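Local coordinates for protein serpin-ZX (Arabidopsis thaliana, PDB 3LE2) that inhibits metacaspase-9 by covalent trapping after its reactive centre loop is cleaved, and limits RD21 activity to restrain programmed cell death, at residues A[81-94]-A[226-238]. Numbering follows the deposited sequence.
Sequences AVLADGSANGGPKL and PYLQGQDKRQFSM. With ACT (acetate ion), chain C.
The carbonyl oxygen of Ala84 is gripped end-on by both terminal nitrogens of Arg234, with Arg234 NH1 2.6 Å and NH2 3.0 Å from Ala84 O. In this serpin, the contact joins the loop between helix 68-83 and strand 93-103 to the connection of the antiparallel hairpin 220-226/236-243. Both donors reach the oxygen from one face of its carbonyl plane, while the oxygen itself lies nearly in the guanidinium plane. Arginine suits the place because its head has a second donor edge, held side-on by Asp232: Arg234 NE meets the syn lone pair of Asp232 OD1 almost straight (172°), and Arg234 NH2 bridges to Asp232 OD2 at 2.7 Å. These paired bonds fix the guanidinium's rotation. A chi1 of -164° swings the Asp232 carboxylate to where OD1 can also accept from Arg234 N, an Asx turn. The edge of the Phe236 ring points at one guanidinium face, its CZ 3.6 Å above the plane and offset toward the rim. Pro92 meets the same ring obliquely, its CG 3.5 Å from Phe236 CD1, and the rigid pyrrolidine fills this buried spot without a donor to satisfy. Glycine is favoured at Gly230 by positive phi in a type II' turn, and at Gly86 and Gly91 because a CB on either would run into Asp232 OD2. At the turn, Gln231 N donates to Asn89 O at 2.7 Å.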
ATOM      1  N   ALA A  81       8.453   8.458   8.926  1.00 36.87           N
ATOM      2  CA  ALA A  81       7.573   9.285   9.745  1.00 38.28           C
ATOM      3  C   ALA A  81       6.124   8.995   9.368  1.00 34.66           C
ATOM      4  O   ALA A  81       5.222   9.069  10.204  1.00 34.41           O
ATOM      5  CB  ALA A  81       7.886  10.780   9.573  1.00 30.08           C
ATOM      6  N   VAL A  82       5.911   8.680   8.096  1.00 34.19           N
ATOM      7  CA  VAL A  82       4.577   8.387   7.594  1.00 30.36           C
ATOM      8  C   VAL A  82       4.165   6.980   8.039  1.00 34.01           C
ATOM      9  O   VAL A  82       3.002   6.724   8.326  1.00 31.89           O
ATOM     10  CB  VAL A  82       4.528   8.494   6.060  1.00 24.69           C
ATOM     11  CG1 VAL A  82       3.226   7.876   5.506  1.00 26.81           C
ATOM     12  CG2 VAL A  82       4.673   9.951   5.626  1.00 30.80           C
ATOM     13  N   LEU A  83       5.138   6.081   8.118  1.00 33.24           N
ATOM     14  CA  LEU A  83       4.871   4.687   8.442  1.00 36.66           C
ATOM     15  C   LEU A  83       4.907   4.407   9.942  1.00 36.61           C
ATOM     16  O   LEU A  83       4.589   3.310  10.364  1.00 32.54           O
ATOM     17  CB  LEU A  83       5.852   3.769   7.716  1.00 31.75           C
ATOM     18  CG  LEU A  83       5.638   3.688   6.208  1.00 33.89           C
ATOM     19  CD1 LEU A  83       6.430   2.552   5.605  1.00 20.27           C
ATOM     20  CD2 LEU A  83       4.145   3.549   5.895  1.00 32.57           C
ATOM     21  N   ALA A  84       5.289   5.408  10.730  1.00 37.50           N
ATOM     22  CA  ALA A  84       5.363   5.277  12.179  1.00 35.36           C
ATOM     23  C   ALA A  84       3.990   4.996  12.760  1.00 30.92           C
ATOM     24  O   ALA A  84       2.985   5.438  12.220  1.00 36.22           O
ATOM     25  CB  ALA A  84       5.943   6.558  12.799  1.00 35.53           C
ATOM     26  N   ASP A  85       3.953   4.267  13.868  1.00 27.33           N
ATOM     27  CA  ASP A  85       2.705   4.017  14.576  1.00 31.29           C
ATOM     28  C   ASP A  85       2.146   5.328  15.135  1.00 40.31           C
ATOM     29  O   ASP A  85       2.885   6.173  15.644  1.00 39.92           O
ATOM     30  CB  ASP A  85       2.950   3.028  15.714  1.00 31.10           C
ATOM     31  CG  ASP A  85       1.675   2.650  16.442  1.00 36.24           C
ATOM     32  OD1 ASP A  85       0.573   2.833  15.877  1.00 36.85           O
ATOM     33  OD2 ASP A  85       1.783   2.163  17.586  1.00 42.30           O
ATOM     34  N   GLY A  86       0.840   5.506  15.042  1.00 36.07           N
ATOM     35  CA  GLY A  86       0.257   6.735  15.529  1.00 32.30           C
ATOM     36  C   GLY A  86      -0.582   6.511  16.761  1.00 44.12           C
ATOM     37  O   GLY A  86      -1.093   7.461  17.345  1.00 48.05           O
ATOM     38  N   SER A  87      -0.720   5.251  17.163  1.00 45.08           N
ATOM     39  CA  SER A  87      -1.625   4.906  18.250  1.00 47.79           C
ATOM     40  C   SER A  87      -1.229   5.554  19.578  1.00 45.89           C
ATOM     41  O   SER A  87      -2.094   5.979  20.342  1.00 48.57           O
ATOM     42  CB  SER A  87      -1.733   3.390  18.403  1.00 51.84           C
ATOM     43  OG  SER A  87      -0.456   2.815  18.614  1.00 47.48           O
ATOM     44  N   ALA A  88       0.070   5.629  19.852  1.00 42.65           N
ATOM     45  CA  ALA A  88       0.537   6.287  21.069  1.00 43.48           C
ATOM     46  C   ALA A  88      -0.052   7.690  21.182  1.00 49.68           C
ATOM     47  O   ALA A  88      -0.235   8.215  22.278  1.00 49.61           O
ATOM     48  CB  ALA A  88       2.058   6.342  21.100  1.00 52.96           C
ATOM     49  N   ASN A  89      -0.355   8.295  20.041  1.00 52.43           N
ATOM     50  CA  ASN A  89      -0.876   9.655  20.024  1.00 50.40           C
ATOM     51  C   ASN A  89      -2.339   9.763  19.607  1.00 48.81           C
ATOM     52  O   ASN A  89      -2.829  10.861  19.360  1.00 47.45           O
ATOM     53  CB  ASN A  89      -0.021  10.536  19.118  1.00 50.33           C
ATOM     54  CG  ASN A  89       1.363  10.787  19.687  1.00 58.63           C
ATOM     55  OD1 ASN A  89       2.359  10.734  18.967  1.00 69.71           O
ATOM     56  ND2 ASN A  89       1.430  11.068  20.986  1.00 63.52           N
ATOM     57  N   GLY A  90      -3.021   8.625  19.516  1.00 43.23           N
ATOM     58  CA  GLY A  90      -4.447   8.600  19.227  1.00 41.46           C
ATOM     59  C   GLY A  90      -4.775   8.478  17.758  1.00 43.91           C
ATOM     60  O   GLY A  90      -5.942   8.476  17.371  1.00 45.38           O
ATOM     61  N   GLY A  91      -3.738   8.391  16.935  1.00 47.75           N
ATOM     62  CA  GLY A  91      -3.915   8.179  15.513  1.00 47.78           C
ATOM     63  C   GLY A  91      -3.927   6.696  15.202  1.00 42.71           C
ATOM     64  O   GLY A  91      -3.941   5.870  16.105  1.00 42.20           O
ATOM     65  N   PRO A  92      -3.906   6.348  13.914  1.00 47.52           N
ATOM     66  CA  PRO A  92      -4.056   4.938  13.554  1.00 44.83           C
ATOM     67  C   PRO A  92      -2.910   4.086  14.080  1.00 37.99           C
ATOM     68  O   PRO A  92      -1.853   4.577  14.475  1.00 36.48           O
ATOM     69  CB  PRO A  92      -4.052   4.970  12.016  1.00 36.14           C
ATOM     70  CG  PRO A  92      -4.480   6.355  11.674  1.00 38.76           C
ATOM     71  CD  PRO A  92      -3.823   7.210  12.726  1.00 33.56           C
ATOM     72  N   LYS A  93      -3.146   2.791  14.093  1.00 37.14           N
ATOM     73  CA  LYS A  93      -2.140   1.845  14.498  1.00 33.35           C
ATOM     74  C   LYS A  93      -1.452   1.399  13.227  1.00 33.64           C
ATOM     75  O   LYS A  93      -2.112   0.984  12.273  1.00 30.33           O
ATOM     76  CB  LYS A  93      -2.803   0.649  15.179  1.00 35.04           C
ATOM     77  CG  LYS A  93      -1.851  -0.500  15.514  1.00 42.25           C
ATOM     78  CD  LYS A  93      -0.935  -0.103  16.662  1.00 47.42           C
ATOM     79  CE  LYS A  93       0.070  -1.180  17.004  1.00 39.59           C
ATOM     80  NZ  LYS A  93       1.057  -0.633  17.984  1.00 51.37           N
ATOM     81  N   LEU A  94      -0.131   1.516  13.213  1.00 31.35           N
ATOM     82  CA  LEU A  94       0.685   1.028  12.112  1.00 29.95           C
ATOM     83  C   LEU A  94       1.802   0.213  12.699  1.00 36.75           C
ATOM     84  O   LEU A  94       2.345   0.551  13.753  1.00 29.23           O
ATOM     85  CB  LEU A  94       1.316   2.170  11.300  1.00 25.48           C
ATOM     86  CG  LEU A  94       0.451   2.998  10.347  1.00 36.30           C
ATOM     87  CD1 LEU A  94      -0.320   4.082  11.096  1.00 31.15           C
ATOM     88  CD2 LEU A  94       1.343   3.622   9.271  1.00 28.92           C
ATOM     89  N   PRO A 226     -11.810  10.208   5.910  1.00 23.58           N
ATOM     90  CA  PRO A 226     -10.701  10.542   6.816  1.00 27.82           C
ATOM     91  C   PRO A 226     -10.672   9.665   8.075  1.00 34.93           C
ATOM     92  O   PRO A 226     -11.732   9.323   8.623  1.00 25.76           O
ATOM     93  CB  PRO A 226     -10.997  11.995   7.243  1.00 24.62           C
ATOM     94  CG  PRO A 226     -12.166  12.435   6.450  1.00 31.90           C
ATOM     95  CD  PRO A 226     -12.869  11.232   5.922  1.00 21.65           C
ATOM     96  N   TYR A 227      -9.460   9.337   8.527  1.00 29.72           N
ATOM     97  CA  TYR A 227      -9.241   8.605   9.770  1.00 35.74           C
ATOM     98  C   TYR A 227      -9.040   9.576  10.922  1.00 38.59           C
ATOM     99  O   TYR A 227      -8.400  10.622  10.757  1.00 36.49           O
ATOM    100  CB  TYR A 227      -8.004   7.693   9.671  1.00 27.23           C
ATOM    101  CG  TYR A 227      -8.187   6.504   8.761  1.00 30.05           C
ATOM    102  CD1 TYR A 227      -8.947   5.416   9.164  1.00 29.74           C
ATOM    103  CD2 TYR A 227      -7.599   6.466   7.495  1.00 30.88           C
ATOM    104  CE1 TYR A 227      -9.134   4.336   8.339  1.00 29.23           C
ATOM    105  CE2 TYR A 227      -7.775   5.378   6.657  1.00 29.02           C
ATOM    106  CZ  TYR A 227      -8.549   4.311   7.093  1.00 26.95           C
ATOM    107  OH  TYR A 227      -8.744   3.210   6.290  1.00 27.57           O
ATOM    108  N   LEU A 228      -9.589   9.214  12.080  1.00 37.43           N
ATOM    109  CA  LEU A 228      -9.347   9.912  13.339  1.00 43.69           C
ATOM    110  C   LEU A 228      -7.859  10.192  13.547  1.00 38.48           C
ATOM    111  O   LEU A 228      -7.012   9.330  13.324  1.00 39.91           O
ATOM    112  CB  LEU A 228      -9.869   9.070  14.509  1.00 37.59           C
ATOM    113  CG  LEU A 228      -9.639   9.708  15.879  1.00 47.07           C
ATOM    114  CD1 LEU A 228     -10.469  11.005  16.024  1.00 35.96           C
ATOM    115  CD2 LEU A 228      -9.936   8.710  16.991  1.00 46.85           C
ATOM    116  N   GLN A 229      -7.553  11.394  14.013  1.00 43.26           N
ATOM    117  CA  GLN A 229      -6.176  11.867  14.073  1.00 44.26           C
ATOM    118  C   GLN A 229      -5.622  11.871  15.494  1.00 45.40           C
ATOM    119  O   GLN A 229      -4.463  11.505  15.722  1.00 44.52           O
ATOM    120  CB  GLN A 229      -6.129  13.281  13.516  1.00 43.46           C
ATOM    121  CG  GLN A 229      -4.904  13.623  12.708  1.00 48.46           C
ATOM    122  CD  GLN A 229      -5.074  14.947  11.999  1.00 46.24           C
ATOM    123  OE1 GLN A 229      -6.196  15.407  11.804  1.00 51.69           O
ATOM    124  NE2 GLN A 229      -3.970  15.569  11.619  1.00 47.26           N
ATOM    125  N   GLY A 230      -6.454  12.280  16.450  1.00 44.59           N
ATOM    126  CA  GLY A 230      -5.974  12.557  17.792  1.00 45.16           C
ATOM    127  C   GLY A 230      -4.856  13.590  17.761  1.00 47.66           C
ATOM    128  O   GLY A 230      -5.008  14.669  17.169  1.00 49.19           O
ATOM    129  N   GLN A 231      -3.729  13.255  18.382  1.00 45.01           N
ATOM    130  CA  GLN A 231      -2.590  14.168  18.480  1.00 52.96           C
ATOM    131  C   GLN A 231      -1.564  13.880  17.400  1.00 54.58           C
ATOM    132  O   GLN A 231      -0.511  14.519  17.329  1.00 54.55           O
ATOM    133  CB  GLN A 231      -1.929  14.071  19.855  1.00 54.51           C
ATOM    134  CG  GLN A 231      -2.880  14.316  21.005  1.00 61.35           C
ATOM    135  CD  GLN A 231      -3.744  15.540  20.782  1.00 68.77           C
ATOM    136  OE1 GLN A 231      -4.895  15.430  20.350  1.00 71.18           O
ATOM    137  NE2 GLN A 231      -3.194  16.718  21.070  1.00 66.13           N
ATOM    138  N   ASP A 232      -1.875  12.898  16.567  1.00 51.99           N
ATOM    139  CA  ASP A 232      -1.033  12.575  15.433  1.00 52.47           C
ATOM    140  C   ASP A 232      -1.125  13.728  14.436  1.00 46.77           C
ATOM    141  O   ASP A 232      -2.220  14.202  14.123  1.00 48.95           O
ATOM    142  CB  ASP A 232      -1.508  11.264  14.800  1.00 47.31           C
ATOM    143  CG  ASP A 232      -0.480  10.653  13.877  1.00 45.57           C
ATOM    144  OD1 ASP A 232       0.460  11.367  13.452  1.00 48.02           O
ATOM    145  OD2 ASP A 232      -0.620   9.450  13.574  1.00 49.68           O
ATOM    146  N   LYS A 233       0.026  14.192  13.956  1.00 56.68           N
ATOM    147  CA  LYS A 233       0.078  15.278  12.973  1.00 42.03           C
ATOM    148  C   LYS A 233      -0.328  14.796  11.577  1.00 46.94           C
ATOM    149  O   LYS A 233      -0.820  15.570  10.751  1.00 43.03           O
ATOM    150  CB  LYS A 233       1.491  15.857  12.895  1.00 54.67           C
ATOM    151  CG  LYS A 233       1.926  16.689  14.095  1.00 69.52           C
ATOM    152  CD  LYS A 233       3.082  17.609  13.696  1.00 79.06           C
ATOM    153  CE  LYS A 233       3.420  18.628  14.774  1.00 93.32           C
ATOM    154  NZ  LYS A 233       4.399  19.638  14.272  1.00 88.32           N
ATOM    155  N   ARG A 234      -0.098  13.517  11.308  1.00 36.75           N
ATOM    156  CA  ARG A 234      -0.443  12.962  10.012  1.00 38.11           C
ATOM    157  C   ARG A 234      -1.951  12.918   9.830  1.00 30.69           C
ATOM    158  O   ARG A 234      -2.702  12.778  10.794  1.00 32.92           O
ATOM    159  CB  ARG A 234       0.189  11.587   9.846  1.00 32.79           C
ATOM    160  CG  ARG A 234       1.705  11.662   9.936  1.00 39.40           C
ATOM    161  CD  ARG A 234       2.340  10.324  10.229  1.00 37.98           C
ATOM    162  NE  ARG A 234       1.808   9.707  11.436  1.00 37.38           N
ATOM    163  CZ  ARG A 234       1.993   8.428  11.734  1.00 42.60           C
ATOM    164  NH1 ARG A 234       2.690   7.668  10.905  1.00 38.30           N
ATOM    165  NH2 ARG A 234       1.489   7.907  12.845  1.00 38.96           N
ATOM    166  N   GLN A 235      -2.390  13.085   8.592  1.00 25.55           N
ATOM    167  CA  GLN A 235      -3.802  12.962   8.278  1.00 32.56           C
ATOM    168  C   GLN A 235      -4.003  11.853   7.250  1.00 29.13           C
ATOM    169  O   GLN A 235      -3.689  12.018   6.068  1.00 30.50           O
ATOM    170  CB  GLN A 235      -4.373  14.285   7.750  1.00 42.33           C
ATOM    171  CG  GLN A 235      -5.838  14.152   7.279  1.00 45.37           C
ATOM    172  CD  GLN A 235      -6.767  13.671   8.392  1.00 52.69           C
ATOM    173  OE1 GLN A 235      -7.303  12.556   8.352  1.00 43.89           O
ATOM    174  NE2 GLN A 235      -6.950  14.515   9.402  1.00 60.24           N
ATOM    175  N   PHE A 236      -4.532  10.723   7.699  1.00 29.78           N
ATOM    176  CA  PHE A 236      -4.763   9.606   6.796  1.00 30.89           C
ATOM    177  C   PHE A 236      -6.195   9.639   6.311  1.00 29.19           C
ATOM    178  O   PHE A 236      -7.091  10.048   7.040  1.00 26.71           O
ATOM    179  CB  PHE A 236      -4.510   8.281   7.513  1.00 28.58           C
ATOM    180  CG  PHE A 236      -3.100   8.104   7.995  1.00 31.25           C
ATOM    181  CD1 PHE A 236      -2.766   8.371   9.315  1.00 29.04           C
ATOM    182  CD2 PHE A 236      -2.112   7.654   7.134  1.00 29.45           C
ATOM    183  CE1 PHE A 236      -1.471   8.205   9.763  1.00 29.48           C
ATOM    184  CE2 PHE A 236      -0.809   7.470   7.577  1.00 25.93           C
ATOM    185  CZ  PHE A 236      -0.488   7.745   8.892  1.00 28.67           C
ATOM    186  N   SER A 237      -6.405   9.211   5.074  1.00 31.52           N
ATOM    187  CA  SER A 237      -7.752   8.999   4.546  1.00 26.32           C
ATOM    188  C   SER A 237      -7.762   7.774   3.637  1.00 24.05           C
ATOM    189  O   SER A 237      -6.718   7.330   3.145  1.00 23.83           O
ATOM    190  CB  SER A 237      -8.238  10.220   3.759  1.00 26.37           C
ATOM    191  OG  SER A 237      -8.109  11.394   4.531  1.00 32.60           O
ATOM    192  N   MET A 238      -8.947   7.231   3.419  1.00 24.74           N
ATOM    193  CA  MET A 238      -9.115   6.164   2.444  1.00 26.06           C
ATOM    194  C   MET A 238      -9.984   6.707   1.333  1.00 24.52           C
ATOM    195  O   MET A 238     -10.990   7.374   1.579  1.00 28.43           O
ATOM    196  CB  MET A 238      -9.736   4.893   3.069  1.00 24.36           C
ATOM    197  CG  MET A 238     -10.063   3.786   2.044  1.00 25.25           C
ATOM    198  SD  MET A 238     -10.767   2.280   2.750  1.00 31.30           S
ATOM    199  CE  MET A 238      -9.284   1.500   3.399  1.00 26.83           C
TER
HETATM  200  C   ACT C 393     -10.530  14.061   2.135  1.00 50.92           C
HETATM  201  O   ACT C 393     -10.481  13.169   3.029  1.00 45.68           O
HETATM  202  OXT ACT C 393     -11.009  13.721   1.024  1.00 40.26           O
HETATM  203  CH3 ACT C 393     -10.052  15.465   2.379  1.00 43.40           C